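Local coordinates for sulfur oxygenase/reductase (Halothiobacillus neapolitanus, PDB 6QPA), which catalyses the oxygen-dependent disproportionation of elemental sulfur to sulfite, thiosulfate and sulfide, using a mononuclear non-haem iron site, at the interface of chains A and B and the interface of chains A and C. Coordinates in Å, arbitrary orientation; residue numbers count along the deposited sequence, not the author numbering. Chains: chain A/B/C, Sulfur oxygenase/reductase.

Contact 1: the interface of chains A and B. Residues chain A 37-40, 42; chain B 276.
The backbone amide B:Tyr276 N, at the start of helix 276-287, and the carbonyl A:Phe42 O, at the start of strand 42-53, are joined through water 1, which lies 2.8 Å from B:Tyr276 N. At the amide the link is fairly straight, 163° at the hydrogen. Packing does the rest, and this patch, part of the A-B contact between copies in the 24-subunit assembly, illustrates how one aromatic ring can settle against a turn of a neighbouring subunit. The side chain of B:Tyr276 runs out with CG anti to its backbone N (chi1 176°), which carries the phenol along the segment A:Ala37 to A:Pro40, where 3-10 helix 36-38 passes into the loop ahead of the strand. One face of the ring takes the C-H of A:Pro40: its CA stands over the middle of the B:Tyr276 ring, 3.5 Å from the ring centroid, a CH-pi contact. The pyrrolidine atom A:Pro40 CB continues outward to the phenol end, 3.7 Å from B:Tyr276 CZ. At the rim the neighbours are polar: A:Ala37 O lies in the ring plane at the edge, 3.3 Å from B:Tyr276 CD1. The next carbonyl, A:Ser38 O, approaches B:Tyr276 CE1 at 3.4 Å. Weakly positive ring hydrogens would probably suit these two oxygens. Within chain A, A:Pro40 is itself backed by A:His39, over whose imidazole face, toward the rim, sits A:Pro40 CD.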
# COMPACT_ATOMS: atom_id res chain seq x y z
N ALA A 37 1.39 -3.65 -60.65
CA ALA A 37 1.81 -4.85 -61.39
C ALA A 37 0.79 -5.32 -62.44
O ALA A 37 0.96 -6.43 -62.98
CB ALA A 37 2.12 -5.99 -60.43
N SER A 38 -0.30 -4.60 -62.70
CA SER A 38 -1.11 -4.92 -63.87
C SER A 38 -0.45 -4.48 -65.17
O SER A 38 -0.91 -4.88 -66.25
CB SER A 38 -2.49 -4.26 -63.76
OG SER A 38 -2.37 -2.85 -63.78
N HIS A 39 0.63 -3.68 -65.10
CA HIS A 39 1.15 -3.13 -66.35
C HIS A 39 2.34 -3.93 -66.85
O HIS A 39 3.25 -4.23 -66.07
CB HIS A 39 1.56 -1.67 -66.15
CG HIS A 39 1.80 -0.95 -67.44
ND1 HIS A 39 2.93 -1.15 -68.20
CD2 HIS A 39 1.04 -0.05 -68.12
CE1 HIS A 39 2.86 -0.41 -69.29
NE2 HIS A 39 1.72 0.27 -69.26
N PRO A 40 2.38 -4.27 -68.14
CA PRO A 40 3.47 -5.12 -68.65
C PRO A 40 4.84 -4.48 -68.60
O PRO A 40 5.84 -5.20 -68.70
CB PRO A 40 3.06 -5.39 -70.11
CG PRO A 40 2.19 -4.21 -70.47
CD PRO A 40 1.44 -3.86 -69.20
N PHE A 42 5.99 -2.96 -65.92
CA PHE A 42 6.38 -2.92 -64.52
C PHE A 42 7.35 -4.06 -64.20
O PHE A 42 7.05 -5.22 -64.45
CB PHE A 42 5.16 -3.02 -63.62
CG PHE A 42 5.50 -3.12 -62.15
CD1 PHE A 42 6.04 -2.03 -61.47
CD2 PHE A 42 5.29 -4.30 -61.45
CE1 PHE A 42 6.34 -2.11 -60.12
CE2 PHE A 42 5.60 -4.40 -60.09
CZ PHE A 42 6.13 -3.30 -59.42
N TYR B 276 4.50 -8.99 -62.64
CA TYR B 276 3.62 -9.02 -63.81
C TYR B 276 3.68 -10.38 -64.51
O TYR B 276 2.63 -10.94 -64.88
CB TYR B 276 3.97 -7.89 -64.77
CG TYR B 276 3.12 -7.97 -66.01
CD1 TYR B 276 1.85 -7.40 -66.05
CD2 TYR B 276 3.57 -8.67 -67.13
CE1 TYR B 276 1.06 -7.50 -67.18
CE2 TYR B 276 2.78 -8.77 -68.27
CZ TYR B 276 1.53 -8.19 -68.28
OH TYR B 276 0.76 -8.31 -69.41
O HOH W 1 6.87 -7.45 -62.65

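Contact 2: the interface of chains A and C. Residues chain A 97-98, 101-102, 226; chain C 222-227.
The carboxylate of A:Glu101 enters a loop of chain C tip first, beside C:Thr223 and C:Asn227, and each of its oxygens accepts from two donors there. Its CG is anti to the backbone N (chi1 179°), and the extended chain carries the carboxylate across the interface. A:Glu101 OE1 uses its syn lone pair for the hydroxyl C:Thr223 OG1 at 2.6 Å. From above the carboxylate plane, C:Asn227 ND2 reaches A:Glu101 OE1 at 2.9 Å. A:Glu101 OE2 receives the backbone amides C:Leu224 N and C:Ala226 N from opposite faces of that plane, which would probably steady any negative charge. A second shell fixes the loop: C:Gly225 N and C:Asn227 N both donate to C:Thr223 OG1.

Water extends the polar network. C:Asn227 ND2 meets water 2, which reaches A:Lys97 O at 2.7 Å, while C:Asn227 OD1 meets water 3.

Apolar contacts frame it. C:Ala226 CB packs on A:Glu101 CD at 3.7 Å and also meets A:Ala226 CB, its counterpart; A:Leu102 CD2 touches C:Leu224 CG.

Chain A contributes helix 96-101, A:Leu102 just before the persulfidated A:Cys103, and A:Ala226 from the coil that follows helix 214-220; the chain C loop is that same stretch of its own chain.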
# COMPACT_ATOMS: atom_id res chain seq x y z
N LYS A 97 -8.25 6.19 -61.01
CA LYS A 97 -9.30 6.20 -59.99
C LYS A 97 -8.92 5.34 -58.80
O LYS A 97 -9.15 5.74 -57.65
CB LYS A 97 -10.64 5.72 -60.57
CG LYS A 97 -11.33 6.68 -61.53
CD LYS A 97 -12.22 5.91 -62.52
CE LYS A 97 -12.67 4.57 -61.91
NZ LYS A 97 -12.78 3.47 -62.92
N GLU A 98 -8.38 4.14 -59.04
CA GLU A 98 -8.10 3.23 -57.94
C GLU A 98 -6.88 3.68 -57.15
O GLU A 98 -6.89 3.63 -55.91
CB GLU A 98 -7.95 1.78 -58.43
CG GLU A 98 -7.47 1.58 -59.84
CD GLU A 98 -8.55 1.81 -60.89
OE1 GLU A 98 -9.58 1.12 -60.87
OE2 GLU A 98 -8.36 2.71 -61.72
N GLU A 101 -8.06 6.30 -54.95
CA GLU A 101 -8.79 5.77 -53.80
C GLU A 101 -7.82 5.25 -52.74
O GLU A 101 -7.97 5.55 -51.55
CB GLU A 101 -9.74 4.66 -54.24
CG GLU A 101 -10.51 4.04 -53.08
CD GLU A 101 -11.10 2.67 -53.41
OE1 GLU A 101 -10.76 2.10 -54.48
OE2 GLU A 101 -11.87 2.15 -52.59
N LEU A 102 -6.81 4.51 -53.16
CA LEU A 102 -5.87 3.89 -52.22
C LEU A 102 -5.05 4.96 -51.51
O LEU A 102 -4.92 4.96 -50.29
CB LEU A 102 -4.94 2.92 -52.95
CG LEU A 102 -5.69 1.76 -53.60
CD1 LEU A 102 -4.75 0.90 -54.46
CD2 LEU A 102 -6.39 0.93 -52.54
N ALA A 226 -13.68 8.23 -53.06
CA ALA A 226 -14.61 7.57 -53.96
C ALA A 226 -14.94 8.40 -55.20
O ALA A 226 -15.37 7.82 -56.21
CB ALA A 226 -15.92 7.24 -53.23
N SER C 222 -7.39 -4.54 -55.31
CA SER C 222 -6.80 -3.26 -55.69
C SER C 222 -7.66 -2.05 -55.29
O SER C 222 -7.51 -0.97 -55.86
CB SER C 222 -6.54 -3.20 -57.20
OG SER C 222 -5.72 -4.27 -57.62
N THR C 223 -8.60 -2.23 -54.37
CA THR C 223 -9.54 -1.19 -54.02
C THR C 223 -9.92 -1.39 -52.57
O THR C 223 -9.76 -2.48 -52.02
CB THR C 223 -10.80 -1.23 -54.92
OG1 THR C 223 -11.76 -0.26 -54.49
CG2 THR C 223 -11.44 -2.62 -54.88
N LEU C 224 -10.44 -0.34 -51.95
CA LEU C 224 -11.01 -0.45 -50.61
C LEU C 224 -12.53 -0.58 -50.65
O LEU C 224 -13.16 -0.59 -49.59
CB LEU C 224 -10.60 0.74 -49.74
CG LEU C 224 -9.09 0.91 -49.59
CD1 LEU C 224 -8.74 2.24 -48.95
CD2 LEU C 224 -8.50 -0.24 -48.78
N GLY C 225 -13.12 -0.63 -51.84
CA GLY C 225 -14.55 -0.82 -51.97
C GLY C 225 -15.22 0.10 -52.97
O GLY C 225 -16.33 -0.18 -53.43
N ALA C 226 -14.57 1.21 -53.31
CA ALA C 226 -15.19 2.21 -54.16
C ALA C 226 -15.04 1.92 -55.65
O ALA C 226 -15.78 2.48 -56.45
CB ALA C 226 -14.62 3.60 -53.85
N ASN C 227 -14.11 1.04 -56.04
CA ASN C 227 -13.84 0.74 -57.44
C ASN C 227 -13.97 -0.77 -57.63
O ASN C 227 -12.96 -1.48 -57.68
CB ASN C 227 -12.46 1.25 -57.85
CG ASN C 227 -12.38 2.77 -57.86
OD1 ASN C 227 -12.96 3.42 -58.74
ND2 ASN C 227 -11.70 3.35 -56.86
O HOH W 2 -11.63 6.48 -56.73
O HOH W 3 -14.02 5.87 -58.46

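Contact 3: the interface of chains A and B. Residues chain A 129-131, 134, 155-156, 304; chain B 191-192, 264, 267, 271.
B:Gln267, on helix 262-269, points its amide at A:Glu304 and A:Ser156 in this subunit interface of the sulfur oxygenase reductase family, whose members build hollow 24-subunit shells. The chain leaves with CG anti to the backbone N (chi1 -173°), and a bend at chi2 brings the amide up to chain A. B:Gln267 OE1 accepts from the backbone A:Glu304 N at 2.7 Å. B:Gln267 NE2 donates to the hydroxyl A:Ser156 OG at 3.1 Å, which is tilted 22° from the amide plane. A:Glu304 ties its own side together, its carboxylate OE1 accepting from A:Ser156 N. An alanine in place of B:Gln267 would probably leave A:Glu304 N and A:Ser156 OG without these mates and open a gap between helix and strand.

The imidazole of B:His264 turns an edge toward chain A, where water 4, in the ring plane, lies 2.7 Å from B:His264 NE2 and passes the link to A:Ser155 O. A:Ser131 CB meets the same end of the ring, 3.4 Å from B:His264 NE2. The ring of B:Pro191 lies against A:Ser155, with B:Pro191 CG 3.7 Å from A:Ser155 CB. Next to it, A:Asp134 OD2 is met on its syn side by B:Gly192 N at 2.9 Å, and from above the carboxylate plane by A:Ser131 N.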
# COMPACT_ATOMS: atom_id res chain seq x y z
N ILE A 129 18.42 -10.46 -54.94
CA ILE A 129 18.12 -10.71 -53.54
C ILE A 129 17.81 -12.19 -53.34
O ILE A 129 17.43 -12.91 -54.27
CB ILE A 129 16.98 -9.81 -53.01
CG1 ILE A 129 15.67 -10.08 -53.74
CG2 ILE A 129 17.38 -8.33 -53.13
CD1 ILE A 129 14.52 -9.30 -53.11
N MET A 130 18.06 -12.68 -52.13
CA MET A 130 17.88 -14.10 -51.83
C MET A 130 17.70 -14.25 -50.34
O MET A 130 17.69 -13.27 -49.59
CB MET A 130 19.06 -14.94 -52.32
CG MET A 130 20.39 -14.51 -51.67
SD MET A 130 21.83 -15.45 -52.23
CE MET A 130 22.17 -14.68 -53.80
N SER A 131 17.55 -15.48 -49.90
CA SER A 131 17.50 -15.75 -48.48
C SER A 131 18.61 -16.73 -48.12
O SER A 131 19.29 -17.29 -48.99
CB SER A 131 16.12 -16.28 -48.08
OG SER A 131 16.01 -17.63 -48.46
N ASP A 134 18.70 -20.12 -49.59
CA ASP A 134 19.09 -20.13 -51.00
C ASP A 134 20.60 -20.15 -51.20
O ASP A 134 21.07 -20.43 -52.32
CB ASP A 134 18.54 -18.90 -51.72
CG ASP A 134 17.02 -18.81 -51.64
OD1 ASP A 134 16.36 -19.86 -51.61
OD2 ASP A 134 16.48 -17.68 -51.60
N SER A 155 16.78 -10.82 -48.69
CA SER A 155 15.46 -10.24 -48.96
C SER A 155 14.84 -9.68 -47.68
O SER A 155 14.71 -10.40 -46.69
CB SER A 155 14.55 -11.30 -49.58
OG SER A 155 13.29 -10.75 -49.93
N SER A 156 14.49 -8.39 -47.71
CA SER A 156 13.88 -7.70 -46.58
C SER A 156 14.67 -7.85 -45.27
O SER A 156 14.07 -7.82 -44.20
CB SER A 156 12.44 -8.18 -46.36
OG SER A 156 11.61 -7.84 -47.46
N GLU A 304 9.96 -6.17 -50.98
CA GLU A 304 10.71 -6.07 -52.22
C GLU A 304 10.15 -7.06 -53.21
O GLU A 304 9.81 -8.19 -52.84
CB GLU A 304 12.19 -6.37 -52.04
CG GLU A 304 12.85 -5.63 -50.91
CD GLU A 304 14.32 -5.98 -50.84
OE1 GLU A 304 14.67 -6.86 -50.01
OE2 GLU A 304 15.11 -5.41 -51.62
N PRO B 191 12.76 -15.40 -53.35
CA PRO B 191 13.66 -15.76 -52.25
C PRO B 191 12.99 -16.64 -51.20
O PRO B 191 11.83 -16.45 -50.83
CB PRO B 191 14.10 -14.41 -51.67
CG PRO B 191 13.26 -13.37 -52.34
CD PRO B 191 12.67 -13.94 -53.58
N GLY B 192 13.77 -17.59 -50.70
CA GLY B 192 13.31 -18.39 -49.60
C GLY B 192 12.35 -19.50 -49.96
O GLY B 192 11.78 -20.10 -49.04
N HIS B 264 8.95 -15.08 -45.43
CA HIS B 264 9.26 -15.44 -46.81
C HIS B 264 8.04 -16.03 -47.50
O HIS B 264 7.83 -15.80 -48.70
CB HIS B 264 10.43 -16.43 -46.87
CG HIS B 264 11.74 -15.82 -46.50
ND1 HIS B 264 12.25 -15.87 -45.22
CD2 HIS B 264 12.63 -15.12 -47.24
CE1 HIS B 264 13.40 -15.22 -45.19
NE2 HIS B 264 13.65 -14.74 -46.40
N GLN B 267 5.53 -12.96 -48.19
CA GLN B 267 6.01 -12.15 -49.30
C GLN B 267 6.12 -12.99 -50.57
O GLN B 267 5.78 -12.52 -51.66
CB GLN B 267 7.32 -11.49 -48.92
CG GLN B 267 7.78 -10.51 -49.96
CD GLN B 267 8.57 -9.35 -49.40
OE1 GLN B 267 8.68 -8.32 -50.05
NE2 GLN B 267 9.11 -9.52 -48.19
N HIS B 271 3.92 -12.76 -54.78
CA HIS B 271 4.46 -12.50 -56.12
C HIS B 271 3.46 -12.83 -57.23
O HIS B 271 3.55 -12.26 -58.31
CB HIS B 271 5.77 -13.27 -56.37
CG HIS B 271 6.98 -12.61 -55.79
ND1 HIS B 271 7.14 -12.38 -54.44
CD2 HIS B 271 8.11 -12.14 -56.38
CE1 HIS B 271 8.30 -11.79 -54.22
NE2 HIS B 271 8.91 -11.63 -55.38
O HOH W 4 15.80 -13.06 -46.68

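Contacts 1 and 3 both join chain A to chain B, their C-alpha centres about 20 Å apart, whereas contact 2 joins chain A to chain C, its C-alpha centre about 18 Å from that of contact 1 and 29 Å from that of contact 3. No residue position is shared among them. On chain B, contacts 1 and 3 draw on the consecutive helices 262-269, 271-274 and 276-287, so one helical stretch meets two separate regions of chain A. Each subunit thus engages two neighbours through different surfaces, as would suit a 24-subunit shell. Helix 96-101 of contact 2 follows helix 85-94, which carries the iron ligands A:His88 and A:His92.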